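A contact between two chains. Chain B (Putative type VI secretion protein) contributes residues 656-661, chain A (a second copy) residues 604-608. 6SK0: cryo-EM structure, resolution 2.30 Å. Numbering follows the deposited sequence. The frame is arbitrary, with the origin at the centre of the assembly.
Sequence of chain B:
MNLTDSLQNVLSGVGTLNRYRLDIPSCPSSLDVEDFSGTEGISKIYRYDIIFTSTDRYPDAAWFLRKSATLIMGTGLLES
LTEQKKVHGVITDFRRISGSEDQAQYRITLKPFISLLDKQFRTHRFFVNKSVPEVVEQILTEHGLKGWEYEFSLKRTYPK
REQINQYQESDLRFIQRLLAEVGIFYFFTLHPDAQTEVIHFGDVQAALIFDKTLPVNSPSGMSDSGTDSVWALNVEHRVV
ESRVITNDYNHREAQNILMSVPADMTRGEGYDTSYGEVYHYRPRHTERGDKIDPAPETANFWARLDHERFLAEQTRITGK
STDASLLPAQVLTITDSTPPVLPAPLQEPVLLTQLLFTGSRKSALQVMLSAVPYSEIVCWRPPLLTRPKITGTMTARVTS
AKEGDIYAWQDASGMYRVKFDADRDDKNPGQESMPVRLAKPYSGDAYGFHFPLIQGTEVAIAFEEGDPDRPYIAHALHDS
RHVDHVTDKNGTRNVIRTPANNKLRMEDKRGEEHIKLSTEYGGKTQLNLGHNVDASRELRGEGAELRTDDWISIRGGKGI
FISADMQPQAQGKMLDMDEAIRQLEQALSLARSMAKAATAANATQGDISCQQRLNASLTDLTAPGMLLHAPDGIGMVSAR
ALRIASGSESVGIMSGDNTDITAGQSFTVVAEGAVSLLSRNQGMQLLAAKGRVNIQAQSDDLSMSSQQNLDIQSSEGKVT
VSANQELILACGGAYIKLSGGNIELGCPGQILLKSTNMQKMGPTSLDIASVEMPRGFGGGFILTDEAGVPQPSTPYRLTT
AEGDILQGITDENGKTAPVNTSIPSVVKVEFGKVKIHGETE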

ATOM      1  N   GLY B 656     -12.300   4.528   1.771  1.00 40.28           N
ATOM      2  CA  GLY B 656     -13.601   4.820   2.341  1.00 40.28           C
ATOM      3  C   GLY B 656     -14.054   3.718   3.274  1.00 40.28           C
ATOM      4  O   GLY B 656     -14.665   3.976   4.309  1.00 40.28           O
ATOM      5  N   ASP B 657     -13.779   2.484   2.905  1.00 41.52           N
ATOM      6  CA  ASP B 657     -13.982   1.306   3.731  1.00 41.52           C
ATOM      7  C   ASP B 657     -12.677   0.944   4.446  1.00 41.52           C
ATOM      8  O   ASP B 657     -11.881   1.813   4.801  1.00 41.52           O
ATOM      9  CB  ASP B 657     -14.559   0.175   2.887  1.00 41.52           C
ATOM     10  CG  ASP B 657     -16.046   0.311   2.696  1.00 41.52           C
ATOM     11  OD1 ASP B 657     -16.621  -0.438   1.876  1.00 41.52           O
ATOM     12  OD2 ASP B 657     -16.648   1.172   3.366  1.00 41.52           O
ATOM     13  N   ASN B 658     -12.527  -0.326   4.783  1.00 40.05           N
ATOM     14  CA  ASN B 658     -11.345  -0.837   5.451  1.00 40.05           C
ATOM     15  C   ASN B 658     -10.069  -0.664   4.626  1.00 40.05           C
ATOM     16  O   ASN B 658     -10.081  -0.559   3.406  1.00 40.05           O
ATOM     17  CB  ASN B 658     -11.524  -2.316   5.753  1.00 40.05           C
ATOM     18  CG  ASN B 658     -12.476  -2.578   6.874  1.00 40.05           C
ATOM     19  OD1 ASN B 658     -13.004  -1.665   7.487  1.00 40.05           O
ATOM     20  ND2 ASN B 658     -12.697  -3.846   7.156  1.00 40.05           N
ATOM     21  N   THR B 659      -8.950  -0.648   5.331  1.00 37.37           N
ATOM     22  CA  THR B 659      -7.639  -0.919   4.759  1.00 37.37           C
ATOM     23  C   THR B 659      -7.167  -2.218   5.391  1.00 37.37           C
ATOM     24  O   THR B 659      -6.854  -2.250   6.581  1.00 37.37           O
ATOM     25  CB  THR B 659      -6.650   0.212   5.026  1.00 37.37           C
ATOM     26  OG1 THR B 659      -7.075   1.397   4.349  1.00 37.37           O
ATOM     27  CG2 THR B 659      -5.263  -0.172   4.554  1.00 37.37           C
ATOM     28  N   ASP B 660      -7.147  -3.288   4.609  1.00 39.17           N
ATOM     29  CA  ASP B 660      -6.816  -4.622   5.096  1.00 39.17           C
ATOM     30  C   ASP B 660      -5.428  -4.996   4.616  1.00 39.17           C
ATOM     31  O   ASP B 660      -5.121  -4.871   3.430  1.00 39.17           O
ATOM     32  CB  ASP B 660      -7.808  -5.680   4.610  1.00 39.17           C
ATOM     33  CG  ASP B 660      -9.231  -5.217   4.685  1.00 39.17           C
ATOM     34  OD1 ASP B 660     -10.164  -6.033   4.514  1.00 39.17           O
ATOM     35  OD2 ASP B 660      -9.433  -4.018   4.852  1.00 39.17           O
ATOM     36  N   ILE B 661      -4.601  -5.461   5.533  1.00 36.24           N
ATOM     37  CA  ILE B 661      -3.302  -6.007   5.200  1.00 36.24           C
ATOM     38  C   ILE B 661      -3.304  -7.463   5.619  1.00 36.24           C
ATOM     39  O   ILE B 661      -3.589  -7.786   6.777  1.00 36.24           O
ATOM     40  CB  ILE B 661      -2.159  -5.235   5.865  1.00 36.24           C
ATOM     41  CG1 ILE B 661      -2.148  -3.795   5.358  1.00 36.24           C
ATOM     42  CG2 ILE B 661      -0.844  -5.922   5.595  1.00 36.24           C
ATOM     43  CD1 ILE B 661      -1.106  -2.946   5.989  1.00 36.24           C
TER
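Chain A (604-608) TQGDI

The chain A segment from Thr A604 to Ile A608 packs against the chain B segment that enters a strand at Thr B659. Thr A604, Gln A605 and Gly A606 are extended, with phi near -70° and psi between 123° and 175°, yet they form no regular strand. Asp A607 (-92°/87°) precedes a helix as its N-cap residue, its side chain capping a backbone N just past the stretch, and a weak hydrogen bond from Ile A608 N to Gly A606 O (3.3 Å) spans it. On chain B, Gly B656 has helix-like torsions (-61°/-39°), whereas the backbone from Asn B658 onward is extended and that of Thr B659 to Ile B661 is a strand that continues later in the chain.

The two segments run across one another rather than alongside, and their closest CA pairs are few. Asp B660 CA lies 5.7 Å from Gly A606 CA, and two residues earlier on chain B, Asn B658 CA lies 6.2 Å from Asp A607 CA. The two backbones do not pair as neighbouring strands, because no main-chain hydrogen bond joins them; side chains of chain B bridge the gap instead. The CA-to-CB bonds of Asn B658 and Asp B660 point toward chain A, while that of the intervening Thr B659 points away, following the alternation of an extended chain. The contact is small, burying 199 Å² summed over both sides, and Asp A607 has the largest share at 62 Å².

The polar link is a single hydrogen bond, 2.5 Å from backbone Asp A607 N to the carboxylate oxygen Asp B660 OD1; it is short, and its N-H...O angle of 150° is acceptable. The m rotamer of Asp B660 brings its carboxylate to the chain A main chain, so the acceptor meets the amide of the residue that begins the turn into the helix. Buried in the assembly, this carboxylate thereby gains a partner across the interface.

Close packing accompanies this bond. Asp B660 OD1 also lies 3.1 Å from Gly A606 CA, an approach that depends on the absence of a side chain there: an ideal CB on Gly A606 would fall only 2.6 Å from Asp B660 OD1. Asn B658 packs on the same run of chain A backbone without hydrogen bonding to it. Asn B658 ND2 is 3.6 Å from Gln A605 O, 3.8 Å from Gly A606 C and 3.5 Å from Asp A607 N, and it reaches 3.9 Å from Asp A607 CB. The amide thus lies alongside three successive residues, while the CA-to-CB bond of Gln A605 points away from chain B.

The remaining contact is electrostatically unfavourable. The CA-to-CB bonds of Asp B657 and Asp A607 point toward one another's stretches, and Asp B657 OD1 approaches Asp A607 OD1 to 3.5 Å, placing like charges side by side. Both carboxylate oxygens of Asp A607 nevertheless have hydrogen-bond partners beyond this contact, OD1 elsewhere in the structure and OD2 just outside the two stretches. The same residue therefore offers its amide to chain B while its carboxylate is engaged elsewhere.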

ATOM      1  N   THR A 604     -11.022  -7.758  14.467  1.00 45.42           N
ATOM      2  CA  THR A 604     -11.909  -7.135  13.496  1.00 45.42           C
ATOM      3  C   THR A 604     -11.659  -7.743  12.123  1.00 45.42           C
ATOM      4  O   THR A 604     -10.528  -7.734  11.629  1.00 45.42           O
ATOM      5  CB  THR A 604     -11.694  -5.628  13.474  1.00 45.42           C
ATOM      6  OG1 THR A 604     -12.072  -5.078  14.740  1.00 45.42           O
ATOM      7  CG2 THR A 604     -12.514  -4.977  12.375  1.00 45.42           C
ATOM      8  N   GLN A 605     -12.706  -8.284  11.517  1.00 49.21           N
ATOM      9  CA  GLN A 605     -12.577  -8.939  10.229  1.00 49.21           C
ATOM     10  C   GLN A 605     -12.325  -7.914   9.127  1.00 49.21           C
ATOM     11  O   GLN A 605     -12.762  -6.765   9.195  1.00 49.21           O
ATOM     12  CB  GLN A 605     -13.837  -9.739   9.916  1.00 49.21           C
ATOM     13  CG  GLN A 605     -13.648 -10.859   8.924  1.00 49.21           C
ATOM     14  CD  GLN A 605     -14.820 -11.814   8.924  1.00 49.21           C
ATOM     15  OE1 GLN A 605     -15.842 -11.552   9.556  1.00 49.21           O
ATOM     16  NE2 GLN A 605     -14.680 -12.929   8.222  1.00 49.21           N
ATOM     17  N   GLY A 606     -11.605  -8.347   8.103  1.00 47.88           N
ATOM     18  CA  GLY A 606     -11.419  -7.518   6.939  1.00 47.88           C
ATOM     19  C   GLY A 606     -12.655  -7.470   6.059  1.00 47.88           C
ATOM     20  O   GLY A 606     -13.648  -8.154   6.293  1.00 47.88           O
ATOM     21  N   ASP A 607     -12.583  -6.633   5.027  1.00 46.39           N
ATOM     22  CA  ASP A 607     -13.680  -6.463   4.072  1.00 46.39           C
ATOM     23  C   ASP A 607     -13.468  -7.433   2.912  1.00 46.39           C
ATOM     24  O   ASP A 607     -12.873  -7.112   1.883  1.00 46.39           O
ATOM     25  CB  ASP A 607     -13.747  -5.015   3.604  1.00 46.39           C
ATOM     26  CG  ASP A 607     -14.956  -4.721   2.731  1.00 46.39           C
ATOM     27  OD1 ASP A 607     -15.063  -3.574   2.248  1.00 46.39           O
ATOM     28  OD2 ASP A 607     -15.793  -5.620   2.516  1.00 46.39           O
ATOM     29  N   ILE A 608     -13.974  -8.652   3.088  1.00 44.87           N
ATOM     30  CA  ILE A 608     -13.834  -9.644   2.033  1.00 44.87           C
ATOM     31  C   ILE A 608     -14.755  -9.325   0.867  1.00 44.87           C
ATOM     32  O   ILE A 608     -14.409  -9.585  -0.284  1.00 44.87           O
ATOM     33  CB  ILE A 608     -14.088 -11.058   2.586  1.00 44.87           C
ATOM     34  CG1 ILE A 608     -12.971 -11.460   3.547  1.00 44.87           C
ATOM     35  CG2 ILE A 608     -14.201 -12.070   1.465  1.00 44.87           C
ATOM     36  CD1 ILE A 608     -11.588 -11.334   2.961  1.00 44.87           C
TER